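PDB 1YT8: thiosulfate sulfurtransferase from Pseudomonas aeruginosa, which probably transfers sulfur from thiosulfate to cyanide, as rhodanese-type sulfurtransferases do, and carries four rhodanese-like repeats in one chain. Local coordinates for residues Arg15-Leu19 and Ala20-Leu24; Val515-Leu518 and Gly519-Gly522; Gly96-Ser99 and Gly100-Ala104. All blocks are in the same frame, centred on the assembly; numbering follows the deposited sequence.

Overall arrangement
All three contacts are local, made within one helix or at its end. Contacts 1 and 3 belong to the first rhodanese-like domain: one closes helix 11-20 ahead of strand 25-28, the other forms helix 97-103 after strand 91-94. Contact 2 lies in helix 514-521, far along the chain yet folded back on that domain. Its D521 O meets R15 NH1 of contact 1, while contact 3 touches neither of the others. Buried L18, L24, L518, L98 and W101 stand against exposed R21, R22, R520 and R102. Alanine and leucine packing and a Schellman end mark contact 1, a surface salt bridge contact 2, glycines and a buried tryptophan contact 3. Centres lie about 17 to 18 Å apart.

Contact 1 of 3, residues Arg15-Leu19 and Ala20-Leu24; sequences RAALL and ARREL
A17 and L24 meet methyl to methyl where helix 11-20 ends: CB of A17 lies 3.4 Å from CD2 of L24, closer than methyl groups normally pack. CD2 of L24 also lies 3.8 Å from CD2 of L18, and the two leucine side chains cross at about a right angle. The side chain of L24 already sets out toward the helix; its chi1 of 66° then lets CD2 touch both A17 and L18. On another flank of A17 the R22 guanidinium folds over the backbone. Its chain bends at chi3 (-68°), laying one flat face over A17 CA, with R22 NH2 3.6 Å from that CA.

The backbone reversal behind these packings is a Schellman motif. R21, with positive phi, is its C-prime residue; R22 N donates a hydrogen bond to A17 O at 2.9 Å, and R21 N a weak one to L18 O at 3.2 Å. A water donates to L18 O (2.9 Å) and accepts from R21 NE (3.2 Å), tying the extended arginine to the helix end.

Beyond the turn, E23 forms salt bridges with R61 and R281, while L18 packs on R321 and T523. The chain then enters strand 25-28, an inner strand of the first domain's parallel sheet, and R15 on the same helix hydrogen-bonds to the end of helix 514-521.

Contact 2 of 3, residues Val515-Leu518 and Gly519-Gly522; sequences VEQL and GRDG
R520 reaches back one helical turn to E516, and R520 NH1 stands 3.1 Å from E516 OE2 in a salt bridge. The hydrogen bond within it is weak, with an N-H...O angle of 126°. The carboxylate meets the guanidinium at its edge, OE2 near the plane, but the two groups are turned 68° apart and do not lie flat against each other. E516 is extended beyond CG, whereas R520 bends at chi2 and again at chi3, which carries its head back along the helix. R520 NH2 then passes 4.0 Å from CG of Q517. R520 NH2 also makes a salt bridge to E107, a stronger tie than the weak one from NH1 to E516.

These pairs lie along helix 514-521, which rests against L41 of the first rhodanese-like domain and against helix 114-127, its last turn tied to helix 11-20 through D521 O. Its i to i+4 bonds run through both segments: R520 N to E516 O, D521 N to Q517 O, and G522 N to L518 O at 2.9 Å, nearly straight at 170°. G522 leaves helical geometry with positive phi, and D521 OD2 is hydrogen-bonded to T523 just beyond it.

L518 faces the protein, packing on A118 and H524, while G519, on the exposed side of the helix, donates its N-H to V515 O at 3.1 Å. V515 lies against E121 of helix 114-127, and Q517 rests on F109.

Contact 3 of 3, residues Gly96-Ser99 and Gly100-Ala104; sequences GGLS and GWRNA
The turn that leads from strand 91-94 of the first rhodanese-like domain into helix 97-103 is built on glycines: G96 O and G97 O both accept weak hydrogen bonds from G100 N, at 2.9 Å and 3.0 Å. G96 and G97 have positive phi, and the CA atoms of G96 and G100 are 3.8 Å apart, a tight approach between two residues without side chains. The regular pattern begins with W101 N to G97 O at 3.2 Å, the second bond to that oxygen, and continues with R102 N to L98 O at 3.1 Å and N103 N to S99 O at 2.8 Å.

Two glycines and then a tryptophan after the last strand recur in rhodanese-like domains, the last repeat of this chain included. W101 turns its indole into the domain, CG anti to the backbone N (chi1 -176°). It meets the F11 ring edge-to-face and packs on I14, joining helix 97-103 to helix 11-20; its NE1 is hydrogen-bonded to E107 O, beyond the helix end.

R102 lies on the exposed side. Its chain bends at chi3, and R102 NH1 comes close to S99 OG (3.5 Å), whose hydrogen-bond partner is D71. R102 NH2 passes 3.9 Å from L98 CD2. L98 in turn packs on D71 and L108.

Contact 1 of 3, residues Arg15-Leu19 and Ala20-Leu24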
loop_
_atom_site.group_PDB
_atom_site.type_symbol
_atom_site.label_atom_id
_atom_site.label_comp_id
_atom_site.label_asym_id
_atom_site.label_seq_id
_atom_site.Cartn_x
_atom_site.Cartn_y
_atom_site.Cartn_z
ATOM N N ARG A 15 17.976 12.563 9.028
ATOM C CA ARG A 15 18.328 11.677 10.131
ATOM C C ARG A 15 18.044 12.337 11.471
ATOM O O ARG A 15 17.556 11.691 12.397
ATOM C CB ARG A 15 19.806 11.281 10.060
ATOM C CG ARG A 15 20.206 10.241 11.103
ATOM C CD ARG A 15 21.691 9.915 11.031
ATOM N NE ARG A 15 22.079 8.902 12.011
ATOM C CZ ARG A 15 21.831 7.601 11.891
ATOM N NH1 ARG A 15 21.192 7.133 10.825
ATOM N NH2 ARG A 15 22.222 6.764 12.845
ATOM N N ALA A 16 18.355 13.627 11.573
ATOM C CA ALA A 16 18.117 14.358 12.808
ATOM C C ALA A 16 16.621 14.384 13.114
ATOM O O ALA A 16 16.212 14.165 14.253
ATOM C CB ALA A 16 18.659 15.785 12.695
ATOM N N ALA A 17 15.803 14.641 12.095
ATOM C CA ALA A 17 14.359 14.687 12.301
ATOM C C ALA A 17 13.800 13.313 12.691
ATOM O O ALA A 17 12.923 13.217 13.558
ATOM C CB ALA A 17 13.659 15.219 11.038
ATOM N N LEU A 18 14.307 12.254 12.063
ATOM C CA LEU A 18 13.849 10.900 12.372
ATOM C C LEU A 18 14.170 10.526 13.819
ATOM O O LEU A 18 13.352 9.913 14.506
ATOM C CB LEU A 18 14.499 9.882 11.425
ATOM C CG LEU A 18 14.061 9.933 9.957
ATOM C CD1 LEU A 18 14.939 8.996 9.128
ATOM C CD2 LEU A 18 12.592 9.543 9.841
ATOM N N LEU A 19 15.361 10.894 14.283
ATOM C CA LEU A 19 15.767 10.587 15.653
ATOM C C LEU A 19 14.948 11.379 16.675
ATOM O O LEU A 19 14.631 10.876 17.753
ATOM C CB LEU A 19 17.260 10.878 15.840
ATOM C CG LEU A 19 18.217 9.929 15.112
ATOM C CD1 LEU A 19 19.652 10.405 15.275
ATOM C CD2 LEU A 19 18.044 8.515 15.659
ATOM N N ALA A 20 14.611 12.617 16.332
ATOM C CA ALA A 20 13.819 13.484 17.203
ATOM C C ALA A 20 12.334 13.165 17.050
ATOM O O ALA A 20 11.498 13.626 17.833
ATOM C CB ALA A 20 14.073 14.947 16.849
ATOM N N ARG A 21 12.021 12.374 16.030
ATOM C CA ARG A 21 10.654 11.982 15.721
ATOM C C ARG A 21 9.762 13.160 15.343
ATOM O O ARG A 21 8.587 13.220 15.715
ATOM C CB ARG A 21 10.069 11.185 16.890
ATOM C CG ARG A 21 10.878 9.929 17.130
ATOM C CD ARG A 21 10.455 9.154 18.348
ATOM N NE ARG A 21 11.440 8.112 18.633
ATOM C CZ ARG A 21 11.373 7.277 19.662
ATOM N NH1 ARG A 21 10.361 7.356 20.516
ATOM N NH2 ARG A 21 12.320 6.365 19.838
ATOM N N ARG A 22 10.337 14.104 14.600
ATOM C CA ARG A 22 9.597 15.265 14.121
ATOM C C ARG A 22 8.961 14.843 12.794
ATOM O O ARG A 22 9.575 14.115 12.014
ATOM C CB ARG A 22 10.537 16.454 13.876
ATOM C CG ARG A 22 11.207 17.014 15.123
ATOM C CD ARG A 22 11.883 18.359 14.824
ATOM N NE ARG A 22 13.040 18.235 13.937
ATOM C CZ ARG A 22 14.283 18.003 14.351
ATOM N NH1 ARG A 22 14.540 17.867 15.646
ATOM N NH2 ARG A 22 15.275 17.915 13.469
ATOM N N GLU A 23 7.742 15.302 12.532
ATOM C CA GLU A 23 7.063 14.938 11.294
ATOM C C GLU A 23 7.843 15.323 10.052
ATOM O O GLU A 23 8.417 16.413 9.973
ATOM C CB GLU A 23 5.679 15.578 11.227
ATOM C CG GLU A 23 4.725 15.100 12.306
ATOM C CD GLU A 23 3.294 15.506 12.028
ATOM O OE1 GLU A 23 3.057 16.205 11.017
ATOM O OE2 GLU A 23 2.404 15.126 12.817
ATOM N N LEU A 24 7.862 14.415 9.083
ATOM C CA LEU A 24 8.546 14.651 7.820
ATOM C C LEU A 24 8.006 13.700 6.766
ATOM O O LEU A 24 7.484 12.625 7.079
ATOM C CB LEU A 24 10.060 14.440 7.976
ATOM C CG LEU A 24 10.579 13.029 8.275
ATOM C CD1 LEU A 24 10.705 12.221 6.985
ATOM C CD2 LEU A 24 11.936 13.127 8.947
HETATM O O HOH W 1 13.028 7.398 15.962
#

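Contact 2 of 3, residues Val515-Leu518 and Gly519-Gly522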
loop_
_atom_site.group_PDB
_atom_site.type_symbol
_atom_site.label_atom_id
_atom_site.label_comp_id
_atom_site.label_asym_id
_atom_site.label_seq_id
_atom_site.Cartn_x
_atom_site.Cartn_y
_atom_site.Cartn_z
ATOM N N VAL A 515 17.034 -7.420 9.476
ATOM C CA VAL A 515 17.329 -7.005 10.842
ATOM C C VAL A 515 18.722 -6.386 10.928
ATOM O O VAL A 515 18.930 -5.388 11.626
ATOM C CB VAL A 515 17.195 -8.184 11.820
ATOM C CG1 VAL A 515 17.726 -7.795 13.198
ATOM C CG2 VAL A 515 15.727 -8.575 11.923
ATOM N N GLU A 516 19.673 -6.964 10.204
ATOM C CA GLU A 516 21.026 -6.434 10.198
ATOM C C GLU A 516 21.007 -5.020 9.612
ATOM O O GLU A 516 21.670 -4.122 10.126
ATOM C CB GLU A 516 21.949 -7.330 9.371
ATOM C CG GLU A 516 23.404 -6.889 9.383
ATOM C CD GLU A 516 24.303 -7.817 8.586
ATOM O OE1 GLU A 516 24.286 -9.037 8.852
ATOM O OE2 GLU A 516 25.031 -7.327 7.698
ATOM N N GLN A 517 20.238 -4.824 8.543
ATOM C CA GLN A 517 20.147 -3.504 7.918
ATOM C C GLN A 517 19.525 -2.477 8.860
ATOM O O GLN A 517 19.948 -1.318 8.887
ATOM C CB GLN A 517 19.324 -3.555 6.627
ATOM C CG GLN A 517 19.977 -4.284 5.470
ATOM C CD GLN A 517 19.386 -3.854 4.146
ATOM O OE1 GLN A 517 19.727 -2.791 3.613
ATOM N NE2 GLN A 517 18.474 -4.658 3.619
ATOM N N LEU A 518 18.510 -2.893 9.613
ATOM C CA LEU A 518 17.858 -2.000 10.571
ATOM C C LEU A 518 18.894 -1.496 11.573
ATOM O O LEU A 518 18.875 -0.333 11.971
ATOM C CB LEU A 518 16.738 -2.731 11.325
ATOM C CG LEU A 518 15.439 -3.046 10.575
ATOM C CD1 LEU A 518 14.480 -3.784 11.506
ATOM C CD2 LEU A 518 14.796 -1.752 10.082
ATOM N N GLY A 519 19.799 -2.385 11.978
ATOM C CA GLY A 519 20.833 -2.002 12.920
ATOM C C GLY A 519 21.739 -0.939 12.328
ATOM O O GLY A 519 22.148 -0.007 13.017
ATOM N N ARG A 520 22.053 -1.072 11.044
ATOM C CA ARG A 520 22.914 -0.099 10.389
ATOM C C ARG A 520 22.210 1.242 10.207
ATOM O O ARG A 520 22.844 2.292 10.310
ATOM C CB ARG A 520 23.406 -0.628 9.035
ATOM C CG ARG A 520 24.385 -1.794 9.149
ATOM C CD ARG A 520 25.381 -1.799 7.995
ATOM N NE ARG A 520 24.757 -2.076 6.706
ATOM C CZ ARG A 520 24.431 -3.292 6.275
ATOM N NH1 ARG A 520 24.673 -4.353 7.032
ATOM N NH2 ARG A 520 23.864 -3.448 5.084
ATOM N N ASP A 521 20.904 1.213 9.945
ATOM C CA ASP A 521 20.146 2.451 9.767
ATOM C C ASP A 521 20.027 3.193 11.099
ATOM O O ASP A 521 20.343 4.379 11.183
ATOM C CB ASP A 521 18.746 2.162 9.232
ATOM C CG ASP A 521 17.915 3.418 9.099
ATOM O OD1 ASP A 521 18.118 4.172 8.122
ATOM O OD2 ASP A 521 17.073 3.665 9.988
ATOM N N GLY A 522 19.546 2.488 12.121
ATOM C CA GLY A 522 19.412 3.052 13.459
ATOM C C GLY A 522 18.447 4.198 13.722
ATOM O O GLY A 522 18.582 4.892 14.733
#

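Contact 3 of 3, residues Gly96-Ser99 and Gly100-Ala104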
loop_
_atom_site.group_PDB
_atom_site.type_symbol
_atom_site.label_atom_id
_atom_site.label_comp_id
_atom_site.label_asym_id
_atom_site.label_seq_id
_atom_site.Cartn_x
_atom_site.Cartn_y
_atom_site.Cartn_z
ATOM N N GLY A 96 21.901 15.985 -3.380
ATOM C CA GLY A 96 22.526 14.893 -4.108
ATOM C C GLY A 96 21.586 13.762 -4.489
ATOM O O GLY A 96 22.007 12.781 -5.104
ATOM N N GLY A 97 20.314 13.893 -4.129
ATOM C CA GLY A 97 19.354 12.851 -4.448
ATOM C C GLY A 97 19.720 11.529 -3.798
ATOM O O GLY A 97 20.339 11.507 -2.732
ATOM N N LEU A 98 19.348 10.425 -4.441
ATOM C CA LEU A 98 19.642 9.097 -3.915
ATOM C C LEU A 98 21.138 8.909 -3.664
ATOM O O LEU A 98 21.542 8.381 -2.625
ATOM C CB LEU A 98 19.148 8.018 -4.885
ATOM C CG LEU A 98 19.398 6.566 -4.463
ATOM C CD1 LEU A 98 18.509 6.218 -3.271
ATOM C CD2 LEU A 98 19.109 5.631 -5.631
ATOM N N SER A 99 21.961 9.345 -4.614
ATOM C CA SER A 99 23.407 9.211 -4.479
ATOM C C SER A 99 23.918 10.012 -3.290
ATOM O O SER A 99 24.894 9.626 -2.643
ATOM C CB SER A 99 24.104 9.666 -5.764
ATOM O OG SER A 99 23.818 8.770 -6.826
ATOM N N GLY A 100 23.255 11.128 -3.007
ATOM C CA GLY A 100 23.650 11.956 -1.883
ATOM C C GLY A 100 23.448 11.194 -0.586
ATOM O O GLY A 100 24.283 11.249 0.316
ATOM N N TRP A 101 22.335 10.472 -0.496
ATOM C CA TRP A 101 22.025 9.686 0.692
ATOM C C TRP A 101 23.073 8.588 0.886
ATOM O O TRP A 101 23.604 8.399 1.984
ATOM C CB TRP A 101 20.629 9.071 0.553
ATOM C CG TRP A 101 20.171 8.310 1.762
ATOM C CD1 TRP A 101 20.505 7.031 2.106
ATOM C CD2 TRP A 101 19.298 8.789 2.792
ATOM N NE1 TRP A 101 19.891 6.682 3.289
ATOM C CE2 TRP A 101 19.145 7.743 3.732
ATOM C CE3 TRP A 101 18.630 10.002 3.014
ATOM C CZ2 TRP A 101 18.348 7.873 4.878
ATOM C CZ3 TRP A 101 17.836 10.133 4.156
ATOM C CH2 TRP A 101 17.703 9.071 5.071
ATOM N N ARG A 102 23.368 7.873 -0.194
ATOM C CA ARG A 102 24.351 6.801 -0.164
ATOM C C ARG A 102 25.731 7.326 0.232
ATOM O O ARG A 102 26.386 6.773 1.114
ATOM C CB ARG A 102 24.435 6.129 -1.543
ATOM C CG ARG A 102 25.417 4.969 -1.606
ATOM C CD ARG A 102 25.626 4.462 -3.029
ATOM N NE ARG A 102 24.397 3.959 -3.634
ATOM C CZ ARG A 102 23.703 4.601 -4.569
ATOM N NH1 ARG A 102 24.115 5.779 -5.016
ATOM N NH2 ARG A 102 22.596 4.061 -5.061
ATOM N N ASN A 103 26.162 8.404 -0.420
ATOM C CA ASN A 103 27.477 8.984 -0.154
ATOM C C ASN A 103 27.661 9.496 1.269
ATOM O O ASN A 103 28.786 9.550 1.774
ATOM C CB ASN A 103 27.769 10.115 -1.148
ATOM C CG ASN A 103 27.859 9.620 -2.577
ATOM O OD1 ASN A 103 28.212 8.467 -2.820
ATOM N ND2 ASN A 103 27.551 10.494 -3.530
ATOM N N ALA A 104 26.561 9.873 1.911
ATOM C CA ALA A 104 26.617 10.379 3.277
ATOM C C ALA A 104 26.665 9.232 4.287
ATOM O O ALA A 104 26.767 9.458 5.494
ATOM C CB ALA A 104 25.414 11.275 3.548
#